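Local coordinates for protein beta-catenin homolog sys-1 (Caenorhabditis elegans, PDB 3C2G) that acts as a Wnt-pathway transcription coregulator, binding the TCF factor POP-1 directly through its armadillo-repeat domain to activate or repress target genes, at residues L317-P327 and V352-A363. Numbering follows the deposited sequence.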
loop_
_atom_site.group_PDB
_atom_site.type_symbol
_atom_site.label_atom_id
_atom_site.label_comp_id
_atom_site.label_asym_id
_atom_site.label_seq_id
_atom_site.Cartn_x
_atom_site.Cartn_y
_atom_site.Cartn_z
ATOM N N LEU A 317 5.810 2.188 -16.680
ATOM C CA LEU A 317 7.055 1.471 -16.369
ATOM C C LEU A 317 7.580 0.673 -17.581
ATOM O O LEU A 317 8.739 0.236 -17.593
ATOM C CB LEU A 317 6.914 0.618 -15.104
ATOM C CG LEU A 317 6.943 1.385 -13.757
ATOM C CD1 LEU A 317 6.104 0.702 -12.687
ATOM C CD2 LEU A 317 8.352 1.597 -13.242
ATOM N N ALA A 318 6.746 0.533 -18.617
ATOM C CA ALA A 318 7.204 0.021 -19.920
ATOM C C ALA A 318 8.109 1.008 -20.653
ATOM O O ALA A 318 8.829 0.613 -21.565
ATOM C CB ALA A 318 6.039 -0.362 -20.802
ATOM N N LYS A 319 8.081 2.282 -20.264
ATOM C CA LYS A 319 8.912 3.279 -20.937
ATOM C C LYS A 319 10.061 3.799 -20.100
ATOM O O LYS A 319 10.928 4.477 -20.621
ATOM C CB LYS A 319 8.084 4.457 -21.439
ATOM C CG LYS A 319 7.458 4.239 -22.811
ATOM C CD LYS A 319 5.940 4.129 -22.713
ATOM C CE LYS A 319 5.299 3.898 -24.078
ATOM N NZ LYS A 319 5.534 2.503 -24.558
ATOM N N THR A 320 10.082 3.491 -18.810
ATOM C CA THR A 320 11.138 4.003 -17.928
ATOM C C THR A 320 12.423 3.194 -18.084
ATOM O O THR A 320 12.364 1.981 -18.078
ATOM C CB THR A 320 10.664 3.997 -16.448
ATOM O OG1 THR A 320 9.710 5.044 -16.272
ATOM C CG2 THR A 320 11.814 4.231 -15.471
ATOM N N PRO A 321 13.583 3.871 -18.228
ATOM C CA PRO A 321 14.861 3.145 -18.238
ATOM C C PRO A 321 15.058 2.356 -16.944
ATOM O O PRO A 321 15.194 2.948 -15.878
ATOM C CB PRO A 321 15.908 4.270 -18.347
ATOM C CG PRO A 321 15.169 5.419 -18.981
ATOM C CD PRO A 321 13.781 5.326 -18.405
ATOM N N LEU A 322 15.089 1.032 -17.043
ATOM C CA LEU A 322 15.177 0.186 -15.864
ATOM C C LEU A 322 16.500 -0.574 -15.745
ATOM O O LEU A 322 16.695 -1.351 -14.803
ATOM C CB LEU A 322 13.965 -0.752 -15.798
ATOM C CG LEU A 322 12.649 -0.065 -15.388
ATOM C CD1 LEU A 322 11.448 -0.951 -15.599
ATOM C CD2 LEU A 322 12.681 0.409 -13.949
ATOM N N GLU A 323 17.424 -0.307 -16.668
ATOM C CA GLU A 323 18.697 -1.040 -16.744
ATOM C C GLU A 323 19.550 -0.889 -15.484
ATOM O O GLU A 323 20.371 -1.749 -15.186
ATOM C CB GLU A 323 19.518 -0.619 -17.971
ATOM C CG GLU A 323 18.879 -0.897 -19.341
ATOM C CD GLU A 323 17.622 -0.048 -19.639
ATOM O OE1 GLU A 323 17.465 1.068 -19.064
ATOM O OE2 GLU A 323 16.787 -0.510 -20.458
ATOM N N ASN A 324 19.368 0.207 -14.755
ATOM C CA ASN A 324 20.135 0.440 -13.536
ATOM C C ASN A 324 19.304 0.247 -12.279
ATOM O O ASN A 324 19.763 -0.380 -11.325
ATOM C CB ASN A 324 20.779 1.821 -13.564
ATOM C CG ASN A 324 21.738 1.990 -14.736
ATOM O OD1 ASN A 324 22.802 1.367 -14.779
ATOM N ND2 ASN A 324 21.361 2.837 -15.696
ATOM N N ILE A 325 18.078 0.763 -12.298
ATOM C CA ILE A 325 17.129 0.626 -11.197
ATOM C C ILE A 325 16.911 -0.839 -10.819
ATOM O O ILE A 325 17.027 -1.218 -9.645
ATOM C CB ILE A 325 15.766 1.296 -11.560
ATOM C CG1 ILE A 325 15.885 2.822 -11.551
ATOM C CG2 ILE A 325 14.649 0.856 -10.634
ATOM C CD1 ILE A 325 14.760 3.501 -12.295
ATOM N N LEU A 326 16.613 -1.669 -11.808
ATOM C CA LEU A 326 16.216 -3.035 -11.512
ATOM C C LEU A 326 17.309 -3.860 -10.852
ATOM O O LEU A 326 17.057 -4.465 -9.813
ATOM C CB LEU A 326 15.637 -3.729 -12.745
ATOM C CG LEU A 326 14.704 -4.928 -12.566
ATOM C CD1 LEU A 326 13.793 -4.805 -11.373
ATOM C CD2 LEU A 326 13.856 -5.060 -13.809
ATOM N N PRO A 327 18.531 -3.881 -11.421
ATOM C CA PRO A 327 19.604 -4.593 -10.711
ATOM C C PRO A 327 19.829 -4.095 -9.284
ATOM O O PRO A 327 20.116 -4.902 -8.390
ATOM C CB PRO A 327 20.834 -4.316 -11.567
ATOM C CG PRO A 327 20.287 -4.071 -12.918
ATOM C CD PRO A 327 19.003 -3.346 -12.710
ATOM N N VAL A 352 6.443 -5.299 -12.270
ATOM C CA VAL A 352 7.269 -4.570 -13.231
ATOM C C VAL A 352 7.612 -5.443 -14.448
ATOM O O VAL A 352 7.713 -4.922 -15.555
ATOM C CB VAL A 352 8.541 -3.943 -12.597
ATOM C CG1 VAL A 352 9.676 -4.962 -12.461
ATOM C CG2 VAL A 352 9.018 -2.754 -13.402
ATOM N N VAL A 353 7.784 -6.753 -14.241
ATOM C CA VAL A 353 8.137 -7.635 -15.343
ATOM C C VAL A 353 6.915 -7.963 -16.179
ATOM O O VAL A 353 7.051 -8.382 -17.322
ATOM C CB VAL A 353 8.834 -8.962 -14.896
ATOM C CG1 VAL A 353 10.092 -8.680 -14.081
ATOM C CG2 VAL A 353 7.876 -9.888 -14.135
ATOM N N ALA A 354 5.720 -7.782 -15.614
ATOM C CA ALA A 354 4.487 -8.201 -16.297
ATOM C C ALA A 354 4.285 -7.448 -17.609
ATOM O O ALA A 354 4.273 -6.218 -17.616
ATOM C CB ALA A 354 3.296 -8.028 -15.397
ATOM N N HIS A 355 4.156 -8.201 -18.707
ATOM C CA HIS A 355 3.819 -7.670 -20.040
ATOM C C HIS A 355 4.944 -6.898 -20.709
ATOM O O HIS A 355 4.687 -6.145 -21.643
ATOM C CB HIS A 355 2.575 -6.758 -19.996
ATOM C CG HIS A 355 1.345 -7.422 -19.461
ATOM N ND1 HIS A 355 0.654 -6.935 -18.369
ATOM C CD2 HIS A 355 0.678 -8.531 -19.865
ATOM C CE1 HIS A 355 -0.387 -7.716 -18.125
ATOM N NE2 HIS A 355 -0.394 -8.691 -19.017
ATOM N N LYS A 356 6.182 -7.070 -20.242
ATOM C CA LYS A 356 7.289 -6.234 -20.692
ATOM C C LYS A 356 8.543 -7.081 -20.910
ATOM O O LYS A 356 9.342 -7.319 -19.988
ATOM C CB LYS A 356 7.567 -5.110 -19.683
ATOM C CG LYS A 356 6.372 -4.255 -19.290
ATOM C CD LYS A 356 6.775 -3.251 -18.193
ATOM C CE LYS A 356 5.598 -2.894 -17.264
ATOM N NZ LYS A 356 5.267 -4.009 -16.328
ATOM N N GLN A 357 8.716 -7.508 -22.155
ATOM C CA GLN A 357 9.771 -8.432 -22.538
ATOM C C GLN A 357 11.159 -7.914 -22.196
ATOM O O GLN A 357 11.925 -8.603 -21.511
ATOM C CB GLN A 357 9.670 -8.759 -24.031
ATOM C CG GLN A 357 10.438 -10.002 -24.429
ATOM C CD GLN A 357 10.028 -11.208 -23.603
ATOM O OE1 GLN A 357 8.856 -11.579 -23.566
ATOM N NE2 GLN A 357 10.993 -11.817 -22.925
ATOM N N HIS A 358 11.483 -6.709 -22.667
ATOM C CA HIS A 358 12.780 -6.074 -22.367
ATOM C C HIS A 358 13.074 -5.972 -20.855
ATOM O O HIS A 358 14.228 -6.094 -20.443
ATOM C CB HIS A 358 12.902 -4.711 -23.058
ATOM C CG HIS A 358 11.963 -3.672 -22.525
ATOM N ND1 HIS A 358 10.615 -3.662 -22.825
ATOM C CD2 HIS A 358 12.174 -2.614 -21.702
ATOM C CE1 HIS A 358 10.038 -2.642 -22.212
ATOM N NE2 HIS A 358 10.962 -1.991 -21.528
ATOM N N VAL A 359 12.030 -5.791 -20.038
ATOM C CA VAL A 359 12.185 -5.754 -18.571
ATOM C C VAL A 359 12.485 -7.144 -18.008
ATOM O O VAL A 359 13.349 -7.304 -17.140
ATOM C CB VAL A 359 10.955 -5.100 -17.856
ATOM C CG1 VAL A 359 11.083 -5.215 -16.367
ATOM C CG2 VAL A 359 10.817 -3.627 -18.249
ATOM N N LYS A 360 11.771 -8.150 -18.504
ATOM C CA LYS A 360 12.117 -9.542 -18.215
ATOM C C LYS A 360 13.588 -9.813 -18.550
ATOM O O LYS A 360 14.302 -10.475 -17.778
ATOM C CB LYS A 360 11.211 -10.479 -19.006
ATOM C CG LYS A 360 9.887 -10.742 -18.341
ATOM C CD LYS A 360 8.737 -10.567 -19.294
ATOM C CE LYS A 360 7.896 -11.811 -19.313
ATOM N NZ LYS A 360 6.433 -11.566 -19.417
ATOM N N ASP A 361 14.049 -9.287 -19.688
ATOM C CA ASP A 361 15.433 -9.523 -20.108
ATOM C C ASP A 361 16.417 -8.920 -19.114
ATOM O O ASP A 361 17.401 -9.569 -18.728
ATOM C CB ASP A 361 15.695 -9.005 -21.528
ATOM C CG ASP A 361 15.006 -9.845 -22.609
ATOM O OD1 ASP A 361 14.727 -11.045 -22.377
ATOM O OD2 ASP A 361 14.746 -9.302 -23.704
ATOM N N ILE A 362 16.142 -7.695 -18.671
ATOM C CA ILE A 362 17.001 -7.067 -17.668
ATOM C C ILE A 362 17.069 -7.944 -16.414
ATOM O O ILE A 362 18.150 -8.299 -15.941
ATOM C CB ILE A 362 16.543 -5.629 -17.354
ATOM C CG1 ILE A 362 16.787 -4.745 -18.587
ATOM C CG2 ILE A 362 17.264 -5.079 -16.118
ATOM C CD1 ILE A 362 15.875 -3.529 -18.700
ATOM N N ALA A 363 15.902 -8.314 -15.906
ATOM C CA ALA A 363 15.816 -9.165 -14.736
ATOM C C ALA A 363 16.644 -10.462 -14.879
ATOM O O ALA A 363 17.453 -10.795 -14.009
ATOM C CB ALA A 363 14.365 -9.455 -14.427
HETATM O O HOH W 1 11.040 0.007 -19.135
#
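Lys356, whose aliphatic chain lies along Leu317 and Ala318, has its NZ gripped by two carbonyls of its own segment. NZ donates to Val352 O and to Ala354 O, each at 2.7 Å. The first bond comes from above the carbonyl plane; the second is tilted 17° from it. The chain runs extended to CE and bends at chi4 (74°) to reach both oxygens. On the way, Lys356 CD passes 3.7 Å from Ala318 CA. A water within hydrogen-bonding distance of Leu317 O (2.8 Å), Thr320 O and His358 NE2 joins the segments. The rest is mostly apolar. Leu326 is a knob in a hole formed by Val352, Val359, Ile362 and Ala363. Its CG lies anti to the backbone N (chi1 -157°), and CD2 meets Val359 CG1 at 3.8 Å, the two side chains crossing at about a right angle. Leu322 CD1 touches both Val352 CG2 (3.7 Å) and Val359 CG2. Ile362 CD1 reaches the carboxylate of Glu323. On the bound peptide, an acidic side chain salt-bridges Lys360 NZ, and one accepts a hydrogen bond from His355 N. A loop and helix start packed on a later helix is characteristic of the armadillo-repeat superhelix of beta-catenins.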